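ABC transporter substrate-binding protein-branched chain amino acid transport (PDB 4GNR) probably captures branched-chain amino acids outside the cell, isoleucine being the one bound here, and delivers them to an ABC transporter for import. Local coordinates at residues Ile103-Thr108 with Tyr287-Leu292; Gly321-Ser324 with Asn330-Lys333. All coordinates share one frame; numbering follows the deposited sequence.

Both contacts belong to the lobe built around the five-stranded parallel sheet, and their centres lie 11 Å apart. Contact 1 sets the end of strand 102-104 against helix 281-297 and runs on into the isoleucine pocket through Ser106, Ala107 and Thr108. Contact 2 joins strand 321-323 to the chain that leads toward strand 335-341 of the other sheet; it stands back from the ligand, the side chain of Asn330 being about 11 Å from it at the nearest atoms. The two meet where Leu292 CD1 packs against Thr323 CG2 at 3.9 Å, so Leu292 is shared, its CD1 meeting Ile103 within contact 1 and Thr323 of contact 2.

Contact 1. Residues Ile103-Thr108 with Tyr287-Leu292; sequences ISPSAT and YDSVHL. With ILE (isoleucine), chain B.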
ATOM      1  N   ILE A 103      -6.224  -5.087 -11.045  1.00  5.02           N
ATOM      2  CA  ILE A 103      -6.518  -4.594  -9.714  1.00  4.79           C
ATOM      3  C   ILE A 103      -5.212  -4.354  -8.975  1.00  4.67           C
ATOM      4  O   ILE A 103      -4.385  -5.271  -8.817  1.00  5.21           O
ATOM      5  CB  ILE A 103      -7.475  -5.536  -8.907  1.00  5.50           C
ATOM      6  CG1 ILE A 103      -7.765  -4.939  -7.525  1.00  5.85           C
ATOM      7  CG2 ILE A 103      -6.964  -6.977  -8.811  1.00  6.24           C
ATOM      8  CD1 ILE A 103      -8.972  -5.578  -6.847  1.00  7.31           C
ATOM      9  N   SER A 104      -4.994  -3.107  -8.560  1.00  4.65           N
ATOM     10  CA  SER A 104      -3.888  -2.797  -7.659  1.00  4.91           C
ATOM     11  C   SER A 104      -4.426  -2.864  -6.233  1.00  4.48           C
ATOM     12  O   SER A 104      -5.370  -2.128  -5.893  1.00  5.12           O
ATOM     13  CB  SER A 104      -3.301  -1.409  -7.849  1.00  5.32           C
ATOM     14  OG  SER A 104      -2.389  -1.150  -6.789  1.00  5.38           O
ATOM     15  N   PRO A 105      -3.862  -3.723  -5.385  1.00  4.67           N
ATOM     16  CA  PRO A 105      -4.355  -3.762  -4.010  1.00  5.10           C
ATOM     17  C   PRO A 105      -4.132  -2.469  -3.223  1.00  5.14           C
ATOM     18  O   PRO A 105      -4.865  -2.200  -2.276  1.00  6.55           O
ATOM     19  CB  PRO A 105      -3.490  -4.895  -3.378  1.00  5.84           C
ATOM     20  CG  PRO A 105      -3.084  -5.769  -4.552  1.00  5.23           C
ATOM     21  CD  PRO A 105      -2.848  -4.755  -5.661  1.00  4.94           C
ATOM     22  N   SER A 106      -3.135  -1.680  -3.656  1.00  5.06           N
ATOM     23  CA  SER A 106      -2.547  -0.678  -2.763  1.00  5.18           C
ATOM     24  C   SER A 106      -2.132   0.649  -3.359  1.00  4.93           C
ATOM     25  O   SER A 106      -1.595   1.478  -2.621  1.00  5.68           O
ATOM     26  CB  SER A 106      -1.295  -1.340  -2.121  1.00  5.54           C
ATOM     27  OG  SER A 106      -0.455  -1.897  -3.138  1.00  5.80           O
ATOM     28  N   ALA A 107      -2.392   0.897  -4.643  1.00  5.02           N
ATOM     29  CA  ALA A 107      -1.989   2.186  -5.268  1.00  5.04           C
ATOM     30  C   ALA A 107      -2.974   3.269  -4.800  1.00  5.25           C
ATOM     31  O   ALA A 107      -4.145   3.236  -5.155  1.00  6.08           O
ATOM     32  CB  ALA A 107      -1.968   2.063  -6.770  1.00  6.08           C
ATOM     33  N   THR A 108      -2.462   4.242  -4.051  1.00  5.51           N
ATOM     34  CA  THR A 108      -3.272   5.264  -3.394  1.00  5.78           C
ATOM     35  C   THR A 108      -3.383   6.590  -4.133  1.00  6.24           C
ATOM     36  O   THR A 108      -4.081   7.503  -3.661  1.00  6.73           O
ATOM     37  CB  THR A 108      -2.708   5.518  -1.969  1.00  6.08           C
ATOM     38  OG1 THR A 108      -1.315   5.845  -2.083  1.00  6.71           O
ATOM     39  CG2 THR A 108      -2.871   4.300  -1.061  1.00  6.29           C
ATOM     40  N   TYR A 287      -4.196 -10.387  -0.712  1.00  4.85           N
ATOM     41  CA  TYR A 287      -4.995 -11.591  -0.456  1.00  5.31           C
ATOM     42  C   TYR A 287      -6.463 -11.287  -0.815  1.00  5.09           C
ATOM     43  O   TYR A 287      -7.133 -12.061  -1.520  1.00  5.38           O
ATOM     44  CB  TYR A 287      -4.809 -11.991   1.000  1.00  5.63           C
ATOM     45  CG  TYR A 287      -5.531 -13.231   1.446  1.00  5.58           C
ATOM     46  CD1 TYR A 287      -6.816 -13.159   1.950  1.00  7.10           C
ATOM     47  CD2 TYR A 287      -4.902 -14.475   1.433  1.00  6.33           C
ATOM     48  CE1 TYR A 287      -7.465 -14.296   2.434  1.00  8.33           C
ATOM     49  CE2 TYR A 287      -5.536 -15.620   1.918  1.00  7.24           C
ATOM     50  CZ  TYR A 287      -6.813 -15.517   2.421  1.00  7.89           C
ATOM     51  OH  TYR A 287      -7.473 -16.596   2.946  1.00  9.80           O
ATOM     52  N   ASP A 288      -6.982 -10.160  -0.332  1.00  4.93           N
ATOM     53  CA  ASP A 288      -8.345  -9.754  -0.671  1.00  5.30           C
ATOM     54  C   ASP A 288      -8.510  -9.513  -2.176  1.00  4.77           C
ATOM     55  O   ASP A 288      -9.548  -9.876  -2.736  1.00  5.44           O
ATOM     56  CB  ASP A 288      -8.793  -8.526   0.115  1.00  5.51           C
ATOM     57  CG  ASP A 288      -9.274  -8.844   1.524  1.00  6.15           C
ATOM     58  OD1 ASP A 288      -9.370 -10.027   1.901  1.00  7.12           O
ATOM     59  OD2 ASP A 288      -9.617  -7.856   2.227  1.00  6.90           O
ATOM     60  N   SER A 289      -7.531  -8.890  -2.831  1.00  4.92           N
ATOM     61  CA  SER A 289      -7.638  -8.640  -4.268  1.00  5.06           C
ATOM     62  C   SER A 289      -7.795  -9.949  -5.047  1.00  4.82           C
ATOM     63  O   SER A 289      -8.586 -10.009  -6.001  1.00  5.32           O
ATOM     64  CB  SER A 289      -6.474  -7.835  -4.805  1.00  5.24           C
ATOM     65  OG  SER A 289      -6.541  -6.447  -4.495  1.00  6.71           O
ATOM     66  N   VAL A 290      -7.036 -10.981  -4.674  1.00  5.02           N
ATOM     67  CA  VAL A 290      -7.195 -12.274  -5.354  1.00  5.13           C
ATOM     68  C   VAL A 290      -8.611 -12.818  -5.155  1.00  5.40           C
ATOM     69  O   VAL A 290      -9.225 -13.306  -6.095  1.00  5.86           O
ATOM     70  CB  VAL A 290      -6.127 -13.286  -4.917  1.00  5.57           C
ATOM     71  CG1 VAL A 290      -6.484 -14.691  -5.392  1.00  6.66           C
ATOM     72  CG2 VAL A 290      -4.769 -12.860  -5.417  1.00  6.20           C
ATOM     73  N   HIS A 291      -9.126 -12.774  -3.919  1.00  5.77           N
ATOM     74  CA  HIS A 291     -10.493 -13.250  -3.689  1.00  6.03           C
ATOM     75  C   HIS A 291     -11.515 -12.445  -4.483  1.00  5.90           C
ATOM     76  O   HIS A 291     -12.499 -13.013  -4.976  1.00  6.86           O
ATOM     77  CB  HIS A 291     -10.826 -13.264  -2.196  1.00  6.77           C
ATOM     78  CG  HIS A 291     -10.328 -14.474  -1.515  1.00  7.51           C
ATOM     79  ND1 HIS A 291     -11.027 -15.654  -1.597  1.00 12.67           N
ATOM     80  CD2 HIS A 291      -9.220 -14.730  -0.794  1.00 10.29           C
ATOM     81  CE1 HIS A 291     -10.384 -16.593  -0.936  1.00 12.69           C
ATOM     82  NE2 HIS A 291      -9.287 -16.064  -0.430  1.00 10.59           N
ATOM     83  N   LEU A 292     -11.334 -11.138  -4.580  1.00  5.75           N
ATOM     84  CA  LEU A 292     -12.248 -10.305  -5.365  1.00  6.06           C
ATOM     85  C   LEU A 292     -12.270 -10.781  -6.829  1.00  5.71           C
ATOM     86  O   LEU A 292     -13.342 -10.895  -7.450  1.00  6.67           O
ATOM     87  CB  LEU A 292     -11.820  -8.831  -5.296  1.00  5.84           C
ATOM     88  CG  LEU A 292     -12.189  -8.135  -3.979  1.00  6.29           C
ATOM     89  CD1 LEU A 292     -11.362  -6.896  -3.753  1.00  7.58           C
ATOM     90  CD2 LEU A 292     -13.685  -7.795  -3.971  1.00  7.35           C
TER
HETATM   91  N   ILE B 401       0.262   3.544  -1.503  1.00  6.27           N
HETATM   92  CA  ILE B 401       1.636   3.557  -2.078  1.00  6.07           C
HETATM   93  C   ILE B 401       1.551   3.852  -3.571  1.00  5.74           C
HETATM   94  O   ILE B 401       2.614   3.930  -4.221  1.00  6.70           O
HETATM   95  CB  ILE B 401       2.499   2.333  -1.644  1.00  9.23           C
HETATM   96  CG1 ILE B 401       1.734   1.039  -1.802  1.00  9.21           C
HETATM   97  CG2 ILE B 401       3.063   2.388  -0.117  1.00  8.24           C
HETATM   98  CD1 ILE B 401       2.577  -0.173  -1.474  1.00  7.90           C
HETATM   99  OXT ILE B 401       0.418   4.040  -4.062  1.00  6.80           O
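Strand 102-104, in the parallel sheet of one lobe, and the proline that follows it rest on helix 281-297 through Ile103 and Pro105, and the loop beyond runs into the isoleucine pocket. Ser289 faces the strand end, its OG lying 3.5 Å from both Ile103 CD1 and Pro105 CG, with no hydrogen bond across the contact. A small residue suits this place, because the chain just past the strand comes within 5.9 Å of the helix, Pro105 CA to Ser289 CA. The hydroxyl turns back along its own helix, with OG beside the backbone N (chi1 -76°), and makes a weak hydrogen bond to Leu285 O. Ile103 extends CG1 away from its backbone N (chi1 -179°), which carries CD1 on to Leu292 CD1, 4.1 Å away, in buried apolar packing.

Past Pro105 the chain turns round the hydroxyl of Ser104, whose OG accepts from Ser106 N and, at 3.0 Å, from Ala107 N, an ST turn combined with an ST motif. This turn leads to the ligand: the isoleucine N donates to Ser106 O and, at 2.8 Å, to Thr108 OG1, while Thr108 N donates to OXT of the isoleucine at 2.9 Å, nearly straight at 166°. Ser85, Tyr205 and Asp229 also hydrogen-bond the isoleucine. A loop after a parallel strand holding the ligand's alpha-amino and carboxylate groups is typical of the periplasmic binding protein fold.

Contact 2. Residues Gly321-Ser324 with Asn330-Lys333; sequences GQTS and NTVK
Thr331 and Lys333 reach across to the backbone of Gln322-Ser324, and their side chains, rather than a ladder of backbone bonds, join strand 321-323 to the chain returning toward strand 335-341. The two segments run nearly antiparallel, 156° apart, in this lobe of the periplasmic binding protein fold. Thr331 points its side chain at the strand, and its two branches divide the work. With OG1 anti to its own backbone N (chi1 -179°), the hydroxyl meets Ser324 N head-on, accepting a hydrogen bond of 2.9 Å that is almost straight at 175°. The same OG1 donates to Val332 O, so one hydroxyl of a buried residue is used both as acceptor and as donor. The side chains of Thr331 and Thr323 cross at about a right angle and touch through their methyls, Thr331 CG2 to Thr323 CG2 4.0 Å; threonine suits both positions by pairing a polar arm with an apolar one.

Lys333 comes from farther along the chain. Bends at chi2 and chi3 fold the chain so that CD and CE pass beside Gln322 O and the ammonium group reaches it. NZ donates to Gln322 O at 3.0 Å from well above the carbonyl plane, and also bonds to Thr320 OG1, so the ammonium group of this buried lysine has partners on the strand and just before it. Lysine suits the place because its chain is long enough to bridge the gap and its ammonium group has several N-H bonds to give to a carbonyl, a hydroxyl and a water.

Water completes the seam: between the backbones one molecule accepts from Val332 N and donates to Ser324 O, and between side chains another accepts from Lys333 NZ and donates to Thr323 OG1 at 2.8 Å.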
ATOM      1  N   GLY A 321     -11.564  -6.014   5.927  1.00  8.29           N
ATOM      2  CA  GLY A 321     -12.914  -5.502   6.043  1.00  8.65           C
ATOM      3  C   GLY A 321     -13.652  -5.571   4.731  1.00  7.97           C
ATOM      4  O   GLY A 321     -13.398  -6.426   3.876  1.00  8.51           O
ATOM      5  N   GLN A 322     -14.567  -4.640   4.552  1.00  8.44           N
ATOM      6  CA  GLN A 322     -15.368  -4.667   3.364  1.00  8.97           C
ATOM      7  C   GLN A 322     -14.647  -4.054   2.151  1.00  7.94           C
ATOM      8  O   GLN A 322     -13.763  -3.194   2.286  1.00  8.85           O
ATOM      9  CB  GLN A 322     -16.668  -3.847   3.588  1.00 10.34           C
ATOM     10  CG  GLN A 322     -17.756  -4.053   2.547  1.00 14.63           C
ATOM     11  CD  GLN A 322     -18.972  -3.153   2.753  1.00 19.19           C
ATOM     12  OE1 GLN A 322     -18.842  -1.939   2.934  1.00 24.91           O
ATOM     13  NE2 GLN A 322     -20.161  -3.727   2.626  1.00 22.94           N
ATOM     14  N   THR A 323     -15.035  -4.573   0.982  1.00  7.61           N
ATOM     15  CA  THR A 323     -14.730  -3.922  -0.304  1.00  7.56           C
ATOM     16  C   THR A 323     -16.096  -3.695  -0.972  1.00  7.40           C
ATOM     17  O   THR A 323     -16.860  -4.643  -1.140  1.00  8.93           O
ATOM     18  CB  THR A 323     -13.823  -4.707  -1.236  1.00  6.99           C
ATOM     19  OG1 THR A 323     -12.508  -4.738  -0.685  1.00  7.52           O
ATOM     20  CG2 THR A 323     -13.723  -4.060  -2.595  1.00  7.97           C
ATOM     21  N   SER A 324     -16.372  -2.443  -1.332  1.00  7.68           N
ATOM     22  CA  SER A 324     -17.621  -2.047  -1.967  1.00  8.52           C
ATOM     23  C   SER A 324     -17.266  -1.029  -3.040  1.00  8.03           C
ATOM     24  O   SER A 324     -16.988   0.138  -2.734  1.00  9.07           O
ATOM     25  CB  SER A 324     -18.559  -1.423  -0.914  1.00 10.18           C
ATOM     26  OG  SER A 324     -19.806  -1.058  -1.465  1.00 12.57           O
ATOM     27  N   ASN A 330     -13.516   2.521  -6.976  1.00  7.19           N
ATOM     28  CA  ASN A 330     -12.863   2.765  -5.688  1.00  7.43           C
ATOM     29  C   ASN A 330     -13.740   2.210  -4.564  1.00  7.10           C
ATOM     30  O   ASN A 330     -14.967   2.099  -4.694  1.00  8.59           O
ATOM     31  CB  ASN A 330     -12.655   4.251  -5.398  1.00  7.72           C
ATOM     32  CG  ASN A 330     -11.673   4.902  -6.330  1.00  8.50           C
ATOM     33  OD1 ASN A 330     -12.050   5.815  -7.066  1.00 14.03           O
ATOM     34  ND2 ASN A 330     -10.458   4.419  -6.380  1.00  9.67           N
ATOM     35  N   THR A 331     -13.101   1.880  -3.454  1.00  7.27           N
ATOM     36  CA  THR A 331     -13.779   1.430  -2.268  1.00  6.81           C
ATOM     37  C   THR A 331     -13.298   2.222  -1.071  1.00  6.83           C
ATOM     38  O   THR A 331     -12.098   2.497  -0.942  1.00  7.59           O
ATOM     39  CB  THR A 331     -13.535  -0.091  -2.010  1.00  7.33           C
ATOM     40  OG1 THR A 331     -14.245  -0.513  -0.835  1.00  7.86           O
ATOM     41  CG2 THR A 331     -12.049  -0.485  -1.957  1.00  7.84           C
ATOM     42  N   VAL A 332     -14.234   2.563  -0.177  1.00  7.89           N
ATOM     43  CA  VAL A 332     -13.858   3.133   1.097  1.00  7.90           C
ATOM     44  C   VAL A 332     -13.186   1.940   1.853  1.00  7.45           C
ATOM     45  O   VAL A 332     -13.577   0.773   1.680  1.00  8.61           O
ATOM     46  CB  VAL A 332     -15.092   3.661   1.862  1.00  8.55           C
ATOM     47  CG1 VAL A 332     -14.732   4.100   3.255  1.00 12.22           C
ATOM     48  CG2 VAL A 332     -15.698   4.829   1.111  1.00 11.83           C
ATOM     49  N   LYS A 333     -12.177   2.245   2.650  1.00  6.98           N
ATOM     50  CA  LYS A 333     -11.484   1.265   3.451  1.00  7.29           C
ATOM     51  C   LYS A 333     -11.247   1.823   4.849  1.00  7.42           C
ATOM     52  O   LYS A 333     -11.003   3.025   5.028  1.00  8.15           O
ATOM     53  CB  LYS A 333     -10.124   0.897   2.861  1.00  7.65           C
ATOM     54  CG  LYS A 333     -10.184   0.270   1.480  1.00  8.80           C
ATOM     55  CD  LYS A 333     -10.864  -1.108   1.446  1.00  7.31           C
ATOM     56  CE  LYS A 333     -10.125  -2.156   2.212  1.00  7.74           C
ATOM     57  NZ  LYS A 333     -10.758  -3.476   2.001  1.00  7.20           N
TER
HETATM   58  O   HOH W   1     -14.798  -0.644   3.629  1.00 22.39           O
HETATM   59  O   HOH W   2     -16.427  -1.099   1.653  1.00 33.87           O
HETATM   60  O   HOH W   3      -9.770  -4.143  -0.763  1.00  7.52           O
HETATM   61  O   HOH W   4     -16.999   2.295  -1.037  0.70 11.04           O